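Local coordinates for sulfur carrier protein ThiS (Escherichia coli, PDB 1ZUD) that carries sulfur as a C-terminal thiocarboxylate and donates it to the synthesis of the thiazole phosphate moiety of thiamine phosphate, at residues 3-8 against 57-62. Numbering follows the deposited sequence.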
loop_
_atom_site.group_PDB
_atom_site.type_symbol
_atom_site.label_atom_id
_atom_site.label_comp_id
_atom_site.label_asym_id
_atom_site.label_seq_id
_atom_site.Cartn_x
_atom_site.Cartn_y
_atom_site.Cartn_z
ATOM N N ILE D 3 23.302 -22.258 5.814
ATOM C CA ILE D 3 22.310 -21.273 6.220
ATOM C C ILE D 3 21.745 -20.589 4.965
ATOM O O ILE D 3 22.202 -20.786 3.848
ATOM C CB ILE D 3 22.902 -20.099 7.105
ATOM C CG1 ILE D 3 23.969 -19.340 6.316
ATOM C CG2 ILE D 3 23.462 -20.624 8.423
ATOM C CD1 ILE D 3 24.477 -18.055 7.038
ATOM N N LEU D 4 20.738 -19.766 5.188
ATOM C CA LEU D 4 20.151 -18.972 4.142
ATOM C C LEU D 4 20.566 -17.536 4.558
ATOM O O LEU D 4 20.403 -17.145 5.717
ATOM C CB LEU D 4 18.634 -19.155 4.167
ATOM C CG LEU D 4 17.962 -18.902 2.812
ATOM C CD1 LEU D 4 18.454 -19.954 1.766
ATOM C CD2 LEU D 4 16.436 -18.980 2.979
ATOM N N PHE D 5 21.161 -16.768 3.649
ATOM C CA PHE D 5 21.556 -15.413 3.982
ATOM C C PHE D 5 20.932 -14.487 2.933
ATOM O O PHE D 5 21.327 -14.489 1.764
ATOM C CB PHE D 5 23.078 -15.253 3.978
ATOM C CG PHE D 5 23.525 -13.916 4.499
ATOM C CD1 PHE D 5 23.660 -12.810 3.646
ATOM C CD2 PHE D 5 23.750 -13.740 5.855
ATOM C CE1 PHE D 5 24.017 -11.562 4.155
ATOM C CE2 PHE D 5 24.107 -12.491 6.378
ATOM C CZ PHE D 5 24.246 -11.401 5.543
ATOM N N ASN D 6 19.945 -13.717 3.363
ATOM C CA ASN D 6 19.248 -12.856 2.455
ATOM C C ASN D 6 18.668 -13.709 1.322
ATOM O O ASN D 6 18.864 -13.426 0.150
ATOM C CB ASN D 6 20.176 -11.752 1.924
ATOM C CG ASN D 6 20.239 -10.543 2.870
ATOM O OD1 ASN D 6 19.464 -10.464 3.823
ATOM N ND2 ASN D 6 21.155 -9.597 2.604
ATOM N N ASP D 7 17.940 -14.743 1.726
ATOM C CA ASP D 7 17.252 -15.689 0.859
ATOM C C ASP D 7 18.142 -16.581 -0.027
ATOM O O ASP D 7 17.620 -17.433 -0.754
ATOM C CB ASP D 7 16.213 -14.951 -0.015
ATOM C CG ASP D 7 15.270 -14.063 0.805
ATOM O OD1 ASP D 7 14.797 -14.495 1.884
ATOM O OD2 ASP D 7 14.993 -12.926 0.355
ATOM N N GLN D 8 19.460 -16.392 0.038
ATOM C CA GLN D 8 20.400 -17.181 -0.760
ATOM C C GLN D 8 21.160 -18.208 0.100
ATOM O O GLN D 8 21.612 -17.908 1.202
ATOM C CB GLN D 8 21.415 -16.249 -1.427
ATOM C CG GLN D 8 20.855 -15.372 -2.542
ATOM C CD GLN D 8 21.152 -15.921 -3.934
ATOM O OE1 GLN D 8 22.318 -15.986 -4.353
ATOM N NE2 GLN D 8 20.097 -16.326 -4.658
ATOM N N ILE D 57 18.835 -15.959 7.639
ATOM C CA ILE D 57 19.258 -14.646 8.077
ATOM C C ILE D 57 19.028 -13.566 7.033
ATOM O O ILE D 57 19.198 -13.799 5.843
ATOM C CB ILE D 57 20.733 -14.696 8.423
ATOM C CG1 ILE D 57 20.986 -15.809 9.472
ATOM C CG2 ILE D 57 21.163 -13.389 9.077
ATOM C CD1 ILE D 57 22.487 -15.986 9.759
ATOM N N LEU D 58 18.622 -12.395 7.506
ATOM C CA LEU D 58 18.398 -11.215 6.650
ATOM C C LEU D 58 19.208 -10.087 7.255
ATOM O O LEU D 58 19.162 -9.835 8.469
ATOM C CB LEU D 58 16.934 -10.774 6.682
ATOM C CG LEU D 58 15.883 -11.784 6.270
ATOM C CD1 LEU D 58 14.536 -11.080 6.232
ATOM C CD2 LEU D 58 16.242 -12.358 4.865
ATOM N N LEU D 59 19.966 -9.426 6.412
ATOM C CA LEU D 59 20.761 -8.305 6.828
ATOM C C LEU D 59 20.268 -7.160 5.926
ATOM O O LEU D 59 20.340 -7.281 4.710
ATOM C CB LEU D 59 22.215 -8.596 6.544
ATOM C CG LEU D 59 23.036 -7.371 6.858
ATOM C CD1 LEU D 59 22.986 -7.126 8.385
ATOM C CD2 LEU D 59 24.455 -7.574 6.303
ATOM N N PHE D 60 19.745 -6.084 6.492
ATOM C CA PHE D 60 19.220 -4.984 5.640
ATOM C C PHE D 60 19.538 -3.615 6.241
ATOM O O PHE D 60 19.855 -3.488 7.421
ATOM C CB PHE D 60 17.680 -5.141 5.437
ATOM C CG PHE D 60 16.900 -5.320 6.742
ATOM C CD1 PHE D 60 16.916 -6.547 7.428
ATOM C CD2 PHE D 60 16.228 -4.250 7.317
ATOM C CE1 PHE D 60 16.268 -6.691 8.678
ATOM C CE2 PHE D 60 15.574 -4.377 8.556
ATOM C CZ PHE D 60 15.594 -5.615 9.246
ATOM N N GLN D 61 19.430 -2.573 5.433
ATOM C CA GLN D 61 19.760 -1.239 5.936
ATOM C C GLN D 61 18.527 -0.450 6.281
ATOM O O GLN D 61 17.437 -0.710 5.734
ATOM C CB GLN D 61 20.548 -0.468 4.873
ATOM C CG GLN D 61 21.970 -0.959 4.713
ATOM C CD GLN D 61 22.941 -0.182 5.599
ATOM O OE1 GLN D 61 22.900 1.053 5.628
ATOM N NE2 GLN D 61 23.821 -0.895 6.314
ATOM N N VAL D 62 18.701 0.504 7.194
ATOM C CA VAL D 62 17.594 1.354 7.578
ATOM C C VAL D 62 17.221 2.305 6.396
ATOM O O VAL D 62 18.100 2.745 5.627
ATOM C CB VAL D 62 17.969 2.239 8.808
ATOM C CG1 VAL D 62 19.250 3.149 8.482
ATOM C CG2 VAL D 62 16.698 3.086 9.248
HETATM O O HOH W 1 17.833 -15.523 4.182
#
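The central parallel pair of the ubiquitin-like beta-grasp sheet is formed here, where strand 2-5, first arm of the N-terminal hairpin, runs beside the last strand, 56-61; the segment axes diverge by 20°. Two backbone bonds define the pairing: Ile-57 N donates to Leu-4 O at 2.7 Å, and Asn-6 N reaches Ile-57 O at 2.6 Å, nearly straight and almost along the C=O axis. Phe-5 is therefore bridged to Ile-57. Beyond it the type I' turn from Phe-5 to Gln-8 turns the backbone away toward strand 8-11, and the side-chain carboxamide of Asn-6 continues the pairing in place of a strand. Its OD1 accepts from Leu-59 N at 2.8 Å, with the donor above the side-chain carbonyl plane, while ND2 gives a longer, 3.2 Å bond to a lone pair of Leu-59 O. Gripping both polar backbone atoms of one residue fixes the rotation of the carboxamide. A water accepts from Asp-7 N and donates to Ile-57 O, giving that carbonyl a second donor. On the face that packs on helix 18-24, Phe-5 has CG anti to the backbone N (chi1 -172°), which carries its ring alongside Leu-59, CZ lying 3.6 Å from Leu-59 CB; CD2 and CE2 meet Ile-57 CG2 obliquely. Ile-3 and Ile-57 cross obliquely, their CD1 atoms 4.0 Å apart, with Leu-21 against both. On the opposite face, Leu-58 CD2 lies 3.9 Å from OD1 of the turn residue Asp-7, which forms a salt bridge with Arg-230 of the ThiF chain; Leu-58 also packs on that arginine.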